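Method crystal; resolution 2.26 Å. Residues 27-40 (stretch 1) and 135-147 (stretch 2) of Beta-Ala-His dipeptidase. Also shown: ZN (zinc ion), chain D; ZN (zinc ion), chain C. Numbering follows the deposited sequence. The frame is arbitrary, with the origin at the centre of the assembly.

Stretch 1, residues 27-40: FVQTLKEWVAIESD
Stretch 2, residues 135-147: KLYGRGATDNKGP

A buried lysine needs its ammonium satisfied, and backbone carbonyls where a helix gives way to loop can supply acceptors; Lys145 of this dipeptidase is a worked example. Its side chain, chi1 m at -71° and then t, t and t, runs almost fully extended toward the other stretch. NZ donates to Ser39 OG at 2.8 Å and to Trp34 O at 3.0 Å; Ile37 O lies 2.9 Å from Lys145 NZ. Ser39, chi1 p, turns its hydroxyl to the ammonium. A water completes the cluster: it accepts from Lys145 NZ (2.8 Å) and donates to Val35 O (2.7 Å) and Arg139 O (2.6 Å), so it ties both stretches together.

The scaffold is a helix already under way at Phe27 and including Val35, followed by a loop to Asp40, folded back by the bond from Asp40 N to Glu38 O (2.8 Å). In the second stretch, strand 135-137 leads through a type II turn, Gly138 to Ala141, into a helix with a wide pi-type turn, where Lys145 N bonds Gly140 O at 2.8 Å. Gly140, at phi/psi 90/1, adopts a conformation that calls for glycine. An ideal CB on Gly146 would clash with Ala141 O (2.0 Å); one on Gly138 would sit tight against Val35 CG1 (3.1 Å). A cis peptide precedes Asn144, and Asp143 bridges the zincs through OD1 (2.0 Å, chain D) and OD2 (2.2 Å, chain C). The helix axes cross at 122°, 9.9 Å apart at closest approach.

Around the lysine, aliphatic side chains pack on each other and on the backbone of the second stretch, with CA pairs Val28-Leu136, Leu31-Gly146 and Val35-Gly140 at 8.5, 6.5 and 6.2 Å. Leu31 (t, p) points toward the partner, its CD1 3.6 Å from Gly146 N and 3.8 Å from Lys145 CB. Leu136 (m, t) meets Leu31 CD2 through CD1 at 4.3 Å and Val28 CG1 through CD2 at 4.1 Å. Val35 (t) sets CG1 3.7 Å from Arg139 O. Together the stretches bury 498 Å².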

ATOM      1  N   PHE A  27       3.117  21.971   9.825  1.00 32.02           N
ATOM      2  CA  PHE A  27       2.558  20.683   9.444  1.00 31.10           C
ATOM      3  C   PHE A  27       3.705  19.815   8.882  1.00 30.46           C
ATOM      4  O   PHE A  27       3.739  18.641   9.121  1.00 30.28           O
ATOM      5  CB  PHE A  27       1.423  20.829   8.409  1.00 31.15           C
ATOM      6  CG  PHE A  27       0.100  21.413   8.952  1.00 31.03           C
ATOM      7  CD1 PHE A  27      -0.155  21.519  10.316  1.00 31.22           C
ATOM      8  CD2 PHE A  27      -0.904  21.812   8.059  1.00 29.62           C
ATOM      9  CE1 PHE A  27      -1.362  22.011  10.790  1.00 30.96           C
ATOM     10  CE2 PHE A  27      -2.111  22.304   8.511  1.00 29.42           C
ATOM     11  CZ  PHE A  27      -2.354  22.417   9.881  1.00 30.94           C
ATOM     12  N   VAL A  28       4.616  20.434   8.128  1.00 30.14           N
ATOM     13  CA  VAL A  28       5.776  19.804   7.495  1.00 29.32           C
ATOM     14  C   VAL A  28       6.855  19.438   8.515  1.00 30.00           C
ATOM     15  O   VAL A  28       7.579  18.465   8.323  1.00 30.33           O
ATOM     16  CB  VAL A  28       6.409  20.743   6.402  1.00 29.22           C
ATOM     17  CG1 VAL A  28       7.812  20.261   5.983  1.00 28.46           C
ATOM     18  CG2 VAL A  28       5.505  20.854   5.186  1.00 28.19           C
ATOM     19  N   GLN A  29       6.958  20.205   9.600  1.00 29.87           N
ATOM     20  CA  GLN A  29       7.889  19.871  10.661  1.00 30.33           C
ATOM     21  C   GLN A  29       7.361  18.704  11.490  1.00 30.12           C
ATOM     22  O   GLN A  29       8.142  17.868  11.919  1.00 30.27           O
ATOM     23  CB  GLN A  29       8.190  21.098  11.551  1.00 30.77           C
ATOM     24  CG  GLN A  29       8.945  20.779  12.822  1.00 30.92           C
ATOM     25  CD  GLN A  29      10.396  20.363  12.575  1.00 33.92           C
ATOM     26  OE1 GLN A  29      11.034  20.796  11.612  1.00 33.92           O
ATOM     27  NE2 GLN A  29      10.919  19.522  13.455  1.00 32.80           N
ATOM     28  N   THR A  30       6.049  18.643  11.729  1.00 29.93           N
ATOM     29  CA  THR A  30       5.497  17.466  12.395  1.00 30.61           C
ATOM     30  C   THR A  30       5.772  16.212  11.555  1.00 31.05           C
ATOM     31  O   THR A  30       6.185  15.184  12.092  1.00 31.57           O
ATOM     32  CB  THR A  30       4.007  17.584  12.675  1.00 30.91           C
ATOM     33  OG1 THR A  30       3.782  18.733  13.498  1.00 31.82           O
ATOM     34  CG2 THR A  30       3.504  16.340  13.405  1.00 29.33           C
ATOM     35  N   LEU A  31       5.592  16.304  10.239  1.00 30.48           N
ATOM     36  CA  LEU A  31       5.893  15.159   9.404  1.00 30.10           C
ATOM     37  C   LEU A  31       7.370  14.748   9.507  1.00 30.58           C
ATOM     38  O   LEU A  31       7.676  13.566   9.604  1.00 31.31           O
ATOM     39  CB  LEU A  31       5.448  15.405   7.955  1.00 29.75           C
ATOM     40  CG  LEU A  31       5.707  14.266   6.963  1.00 29.92           C
ATOM     41  CD1 LEU A  31       5.054  12.962   7.425  1.00 27.59           C
ATOM     42  CD2 LEU A  31       5.236  14.658   5.540  1.00 28.63           C
ATOM     43  N   LYS A  32       8.276  15.725   9.469  1.00 31.40           N
ATOM     44  CA  LYS A  32       9.710  15.500   9.669  1.00 31.95           C
ATOM     45  C   LYS A  32       9.980  14.729  10.979  1.00 32.01           C
ATOM     46  O   LYS A  32      10.759  13.767  10.993  1.00 31.63           O
ATOM     47  CB  LYS A  32      10.457  16.847   9.669  1.00 31.69           C
ATOM     48  CG  LYS A  32      11.985  16.737   9.805  1.00 32.03           C
ATOM     49  CD  LYS A  32      12.652  18.092   9.513  1.00 33.14           C
ATOM     50  CE  LYS A  32      14.116  17.923   9.057  1.00 33.22           C
ATOM     51  NZ  LYS A  32      15.054  17.887  10.215  1.00 33.86           N
ATOM     52  N   GLU A  33       9.296  15.137  12.054  1.00 32.17           N
ATOM     53  CA  GLU A  33       9.396  14.478  13.360  1.00 32.46           C
ATOM     54  C   GLU A  33       8.800  13.082  13.364  1.00 32.31           C
ATOM     55  O   GLU A  33       9.346  12.193  14.003  1.00 32.84           O
ATOM     56  CB  GLU A  33       8.736  15.307  14.450  1.00 32.47           C
ATOM     57  CG  GLU A  33       9.479  16.589  14.784  1.00 36.23           C
ATOM     58  CD  GLU A  33       8.632  17.577  15.571  1.00 41.97           C
ATOM     59  OE1 GLU A  33       9.100  18.721  15.749  1.00 44.32           O
ATOM     60  OE2 GLU A  33       7.502  17.233  16.007  1.00 44.56           O
ATOM     61  N   TRP A  34       7.682  12.871  12.675  1.00 31.56           N
ATOM     62  CA  TRP A  34       7.104  11.515  12.630  1.00 31.61           C
ATOM     63  C   TRP A  34       7.948  10.547  11.778  1.00 30.91           C
ATOM     64  O   TRP A  34       8.098   9.406  12.137  1.00 31.41           O
ATOM     65  CB  TRP A  34       5.627  11.522  12.190  1.00 31.05           C
ATOM     66  CG  TRP A  34       4.655  11.945  13.266  1.00 30.06           C
ATOM     67  CD1 TRP A  34       4.896  12.806  14.300  1.00 29.24           C
ATOM     68  CD2 TRP A  34       3.263  11.583  13.361  1.00 29.83           C
ATOM     69  NE1 TRP A  34       3.757  12.979  15.047  1.00 30.41           N
ATOM     70  CE2 TRP A  34       2.739  12.241  14.500  1.00 30.75           C
ATOM     71  CE3 TRP A  34       2.413  10.765  12.598  1.00 29.67           C
ATOM     72  CZ2 TRP A  34       1.407  12.098  14.909  1.00 29.47           C
ATOM     73  CZ3 TRP A  34       1.079  10.618  13.003  1.00 30.05           C
ATOM     74  CH2 TRP A  34       0.593  11.286  14.153  1.00 30.21           C
ATOM     75  N   VAL A  35       8.490  11.037  10.668  1.00 30.99           N
ATOM     76  CA  VAL A  35       9.370  10.286   9.776  1.00 30.46           C
ATOM     77  C   VAL A  35      10.694   9.844  10.453  1.00 31.20           C
ATOM     78  O   VAL A  35      11.220   8.769  10.165  1.00 31.57           O
ATOM     79  CB  VAL A  35       9.652  11.114   8.456  1.00 30.61           C
ATOM     80  CG1 VAL A  35      10.951  10.644   7.757  1.00 27.69           C
ATOM     81  CG2 VAL A  35       8.444  11.037   7.495  1.00 28.84           C
ATOM     82  N   ALA A  36      11.208  10.682  11.352  1.00 31.42           N
ATOM     83  CA  ALA A  36      12.424  10.404  12.105  1.00 31.97           C
ATOM     84  C   ALA A  36      12.271   9.267  13.142  1.00 32.34           C
ATOM     85  O   ALA A  36      13.262   8.740  13.643  1.00 31.92           O
ATOM     86  CB  ALA A  36      12.935  11.689  12.761  1.00 31.64           C
ATOM     87  N   ILE A  37      11.031   8.897  13.455  1.00 32.72           N
ATOM     88  CA  ILE A  37      10.767   7.734  14.291  1.00 33.21           C
ATOM     89  C   ILE A  37      10.815   6.503  13.377  1.00 34.05           C
ATOM     90  O   ILE A  37       9.972   6.330  12.521  1.00 34.17           O
ATOM     91  CB  ILE A  37       9.422   7.836  15.033  1.00 32.83           C
ATOM     92  CG1 ILE A  37       9.365   9.164  15.833  1.00 33.57           C
ATOM     93  CG2 ILE A  37       9.224   6.611  15.957  1.00 32.57           C
ATOM     94  CD1 ILE A  37       8.030   9.486  16.470  1.00 33.57           C
ATOM     95  N   GLU A  38      11.828   5.669  13.556  1.00 34.50           N
ATOM     96  CA  GLU A  38      12.102   4.586  12.625  1.00 35.13           C
ATOM     97  C   GLU A  38      11.200   3.380  12.873  1.00 35.07           C
ATOM     98  O   GLU A  38      11.656   2.314  13.313  1.00 35.63           O
ATOM     99  CB  GLU A  38      13.586   4.252  12.677  1.00 35.11           C
ATOM    100  CG  GLU A  38      14.395   5.510  12.368  1.00 35.97           C
ATOM    101  CD  GLU A  38      15.887   5.262  12.230  1.00 39.10           C
ATOM    102  OE1 GLU A  38      16.288   4.084  12.068  1.00 40.85           O
ATOM    103  OE2 GLU A  38      16.656   6.252  12.265  1.00 38.35           O
ATOM    104  N   SER A  39       9.911   3.567  12.557  1.00 34.88           N
ATOM    105  CA  SER A  39       8.836   2.618  12.910  1.00 34.31           C
ATOM    106  C   SER A  39       8.742   1.411  11.963  1.00 34.04           C
ATOM    107  O   SER A  39       7.677   1.051  11.454  1.00 32.24           O
ATOM    108  CB  SER A  39       7.497   3.355  13.011  1.00 34.42           C
ATOM    109  OG  SER A  39       7.278   4.170  11.870  1.00 33.42           O
ATOM    110  N   ASP A  40       9.882   0.765  11.779  1.00 34.75           N
ATOM    111  CA  ASP A  40      10.037  -0.330  10.818  1.00 35.63           C
ATOM    112  C   ASP A  40       9.434  -1.626  11.415  1.00 36.30           C
ATOM    113  O   ASP A  40       9.957  -2.173  12.398  1.00 36.96           O
ATOM    114  CB  ASP A  40      11.538  -0.430  10.517  1.00 35.46           C
ATOM    115  CG  ASP A  40      11.909  -1.550   9.563  1.00 36.30           C
ATOM    116  OD1 ASP A  40      11.145  -2.511   9.395  1.00 36.14           O
ATOM    117  OD2 ASP A  40      13.030  -1.464   9.003  1.00 37.66           O
ATOM    118  N   LYS A 135       9.454  18.826  -2.929  1.00 33.99           N
ATOM    119  CA  LYS A 135       9.240  17.397  -2.644  1.00 33.61           C
ATOM    120  C   LYS A 135       9.850  17.011  -1.288  1.00 32.87           C
ATOM    121  O   LYS A 135      11.012  17.316  -1.014  1.00 32.71           O
ATOM    122  CB  LYS A 135       9.855  16.527  -3.740  1.00 33.04           C
ATOM    123  CG  LYS A 135       9.325  16.804  -5.137  1.00 35.33           C
ATOM    124  CD  LYS A 135      10.184  16.162  -6.187  1.00 37.81           C
ATOM    125  CE  LYS A 135      11.277  17.085  -6.638  1.00 38.64           C
ATOM    126  NZ  LYS A 135      12.499  16.283  -6.934  1.00 43.13           N
ATOM    127  N   LEU A 136       9.071  16.346  -0.450  1.00 32.12           N
ATOM    128  CA  LEU A 136       9.527  16.007   0.915  1.00 31.24           C
ATOM    129  C   LEU A 136       9.969  14.560   0.949  1.00 31.22           C
ATOM    130  O   LEU A 136       9.132  13.660   0.962  1.00 30.99           O
ATOM    131  CB  LEU A 136       8.402  16.249   1.943  1.00 30.42           C
ATOM    132  CG  LEU A 136       7.683  17.608   1.876  1.00 28.90           C
ATOM    133  CD1 LEU A 136       6.366  17.656   2.701  1.00 22.76           C
ATOM    134  CD2 LEU A 136       8.658  18.705   2.309  1.00 26.99           C
ATOM    135  N   TYR A 137      11.281  14.344   0.984  1.00 31.98           N
ATOM    136  CA  TYR A 137      11.873  13.008   0.833  1.00 32.05           C
ATOM    137  C   TYR A 137      12.102  12.330   2.172  1.00 32.42           C
ATOM    138  O   TYR A 137      12.670  12.932   3.081  1.00 32.60           O
ATOM    139  CB  TYR A 137      13.210  13.107   0.099  1.00 32.26           C
ATOM    140  CG  TYR A 137      13.065  13.301  -1.384  1.00 32.03           C
ATOM    141  CD1 TYR A 137      13.150  14.560  -1.960  1.00 30.97           C
ATOM    142  CD2 TYR A 137      12.860  12.209  -2.219  1.00 32.56           C
ATOM    143  CE1 TYR A 137      13.019  14.725  -3.338  1.00 30.52           C
ATOM    144  CE2 TYR A 137      12.720  12.366  -3.581  1.00 31.82           C
ATOM    145  CZ  TYR A 137      12.813  13.608  -4.133  1.00 32.21           C
ATOM    146  OH  TYR A 137      12.660  13.721  -5.501  1.00 34.95           O
ATOM    147  N   GLY A 138      11.678  11.070   2.285  1.00 31.41           N
ATOM    148  CA  GLY A 138      11.832  10.341   3.519  1.00 31.34           C
ATOM    149  C   GLY A 138      10.978   9.104   3.512  1.00 31.46           C
ATOM    150  O   GLY A 138       9.935   9.063   2.843  1.00 32.11           O
ATOM    151  N   ARG A 139      11.408   8.089   4.249  1.00 30.44           N
ATOM    152  CA  ARG A 139      10.622   6.863   4.361  1.00 30.77           C
ATOM    153  C   ARG A 139       9.328   7.100   5.168  1.00 30.38           C
ATOM    154  O   ARG A 139       9.366   7.590   6.298  1.00 29.79           O
ATOM    155  CB  ARG A 139      11.472   5.726   4.967  1.00 29.79           C
ATOM    156  CG  ARG A 139      10.663   4.519   5.402  1.00 31.08           C
ATOM    157  CD  ARG A 139       9.943   3.828   4.188  1.00 30.39           C
ATOM    158  NE  ARG A 139      10.861   2.935   3.473  1.00 29.87           N
ATOM    159  CZ  ARG A 139      11.184   3.012   2.180  1.00 30.98           C
ATOM    160  NH1 ARG A 139      12.043   2.132   1.692  1.00 29.53           N
ATOM    161  NH2 ARG A 139      10.647   3.936   1.361  1.00 30.25           N
ATOM    162  N   GLY A 140       8.189   6.740   4.574  1.00 31.18           N
ATOM    163  CA  GLY A 140       6.876   6.983   5.190  1.00 30.66           C
ATOM    164  C   GLY A 140       6.235   8.317   4.833  1.00 30.89           C
ATOM    165  O   GLY A 140       5.156   8.628   5.339  1.00 30.99           O
ATOM    166  N   ALA A 141       6.895   9.121   3.997  1.00 31.14           N
ATOM    167  CA  ALA A 141       6.360  10.450   3.619  1.00 31.87           C
ATOM    168  C   ALA A 141       4.998  10.347   2.955  1.00 32.08           C
ATOM    169  O   ALA A 141       4.080  11.081   3.311  1.00 32.75           O
ATOM    170  CB  ALA A 141       7.341  11.220   2.708  1.00 31.46           C
ATOM    171  N   THR A 142       4.881   9.447   1.977  1.00 32.17           N
ATOM    172  CA  THR A 142       3.597   9.141   1.325  1.00 31.88           C
ATOM    173  C   THR A 142       2.931   7.875   1.952  1.00 31.76           C
ATOM    174  O   THR A 142       1.712   7.804   2.065  1.00 32.32           O
ATOM    175  CB  THR A 142       3.754   8.980  -0.218  1.00 31.29           C
ATOM    176  OG1 THR A 142       2.578   9.472  -0.877  1.00 33.54           O
ATOM    177  CG2 THR A 142       3.955   7.525  -0.618  1.00 29.74           C
ATOM    178  N   ASP A 143       3.739   6.910   2.373  1.00 31.57           N
ATOM    179  CA  ASP A 143       3.255   5.586   2.840  1.00 31.81           C
ATOM    180  C   ASP A 143       3.702   5.243   4.296  1.00 31.07           C
ATOM    181  O   ASP A 143       4.717   4.575   4.482  1.00 31.42           O
ATOM    182  CB  ASP A 143       3.774   4.526   1.854  1.00 31.53           C
ATOM    183  CG  ASP A 143       3.183   3.137   2.075  1.00 33.43           C
ATOM    184  OD1 ASP A 143       2.200   2.978   2.841  1.00 31.63           O
ATOM    185  OD2 ASP A 143       3.721   2.184   1.452  1.00 35.45           O
ATOM    186  N   ASN A 144       2.969   5.656   5.334  1.00 30.58           N
ATOM    187  CA  ASN A 144       1.689   6.369   5.254  1.00 30.09           C
ATOM    188  C   ASN A 144       1.568   7.556   6.237  1.00 30.15           C
ATOM    189  O   ASN A 144       0.467   7.906   6.642  1.00 31.08           O
ATOM    190  CB  ASN A 144       0.565   5.361   5.517  1.00 29.83           C
ATOM    191  CG  ASN A 144      -0.798   5.864   5.098  1.00 29.53           C
ATOM    192  OD1 ASN A 144      -1.787   5.654   5.810  1.00 29.52           O
ATOM    193  ND2 ASN A 144      -0.869   6.520   3.941  1.00 27.84           N
ATOM    194  N   LYS A 145       2.684   8.186   6.615  1.00 30.05           N
ATOM    195  CA  LYS A 145       2.677   9.230   7.670  1.00 29.54           C
ATOM    196  C   LYS A 145       2.145  10.564   7.137  1.00 29.59           C
ATOM    197  O   LYS A 145       1.378  11.249   7.826  1.00 30.04           O
ATOM    198  CB  LYS A 145       4.074   9.379   8.302  1.00 28.99           C
ATOM    199  CG  LYS A 145       4.464   8.171   9.187  1.00 30.20           C
ATOM    200  CD  LYS A 145       5.965   8.058   9.465  1.00 28.58           C
ATOM    201  CE  LYS A 145       6.226   6.956  10.478  1.00 29.26           C
ATOM    202  NZ  LYS A 145       7.687   6.767  10.779  1.00 27.24           N
ATOM    203  N   GLY A 146       2.517  10.909   5.905  1.00 29.14           N
ATOM    204  CA  GLY A 146       1.980  12.103   5.222  1.00 29.24           C
ATOM    205  C   GLY A 146       0.453  12.182   5.214  1.00 29.43           C
ATOM    206  O   GLY A 146      -0.116  13.150   5.715  1.00 29.91           O
ATOM    207  N   PRO A 147      -0.224  11.196   4.592  1.00 29.32           N
ATOM    208  CA  PRO A 147      -1.690  11.213   4.584  1.00 29.33           C
ATOM    209  C   PRO A 147      -2.373  11.023   5.956  1.00 29.78           C
ATOM    210  O   PRO A 147      -3.450  11.572   6.177  1.00 31.16           O
ATOM    211  CB  PRO A 147      -2.054  10.080   3.589  1.00 28.59           C
ATOM    212  CG  PRO A 147      -0.857   9.880   2.768  1.00 27.19           C
ATOM    213  CD  PRO A 147       0.298  10.097   3.754  1.00 28.95           C
TER
HETATM  214 ZN    ZN D2002       0.577   2.023   3.367  1.00 30.29          ZN
HETATM  215 ZN    ZN C2001       3.265   0.190   2.156  1.00 34.93          ZN
HETATM  216  O   HOH W   1       9.634   7.008   8.773  1.00 25.37           O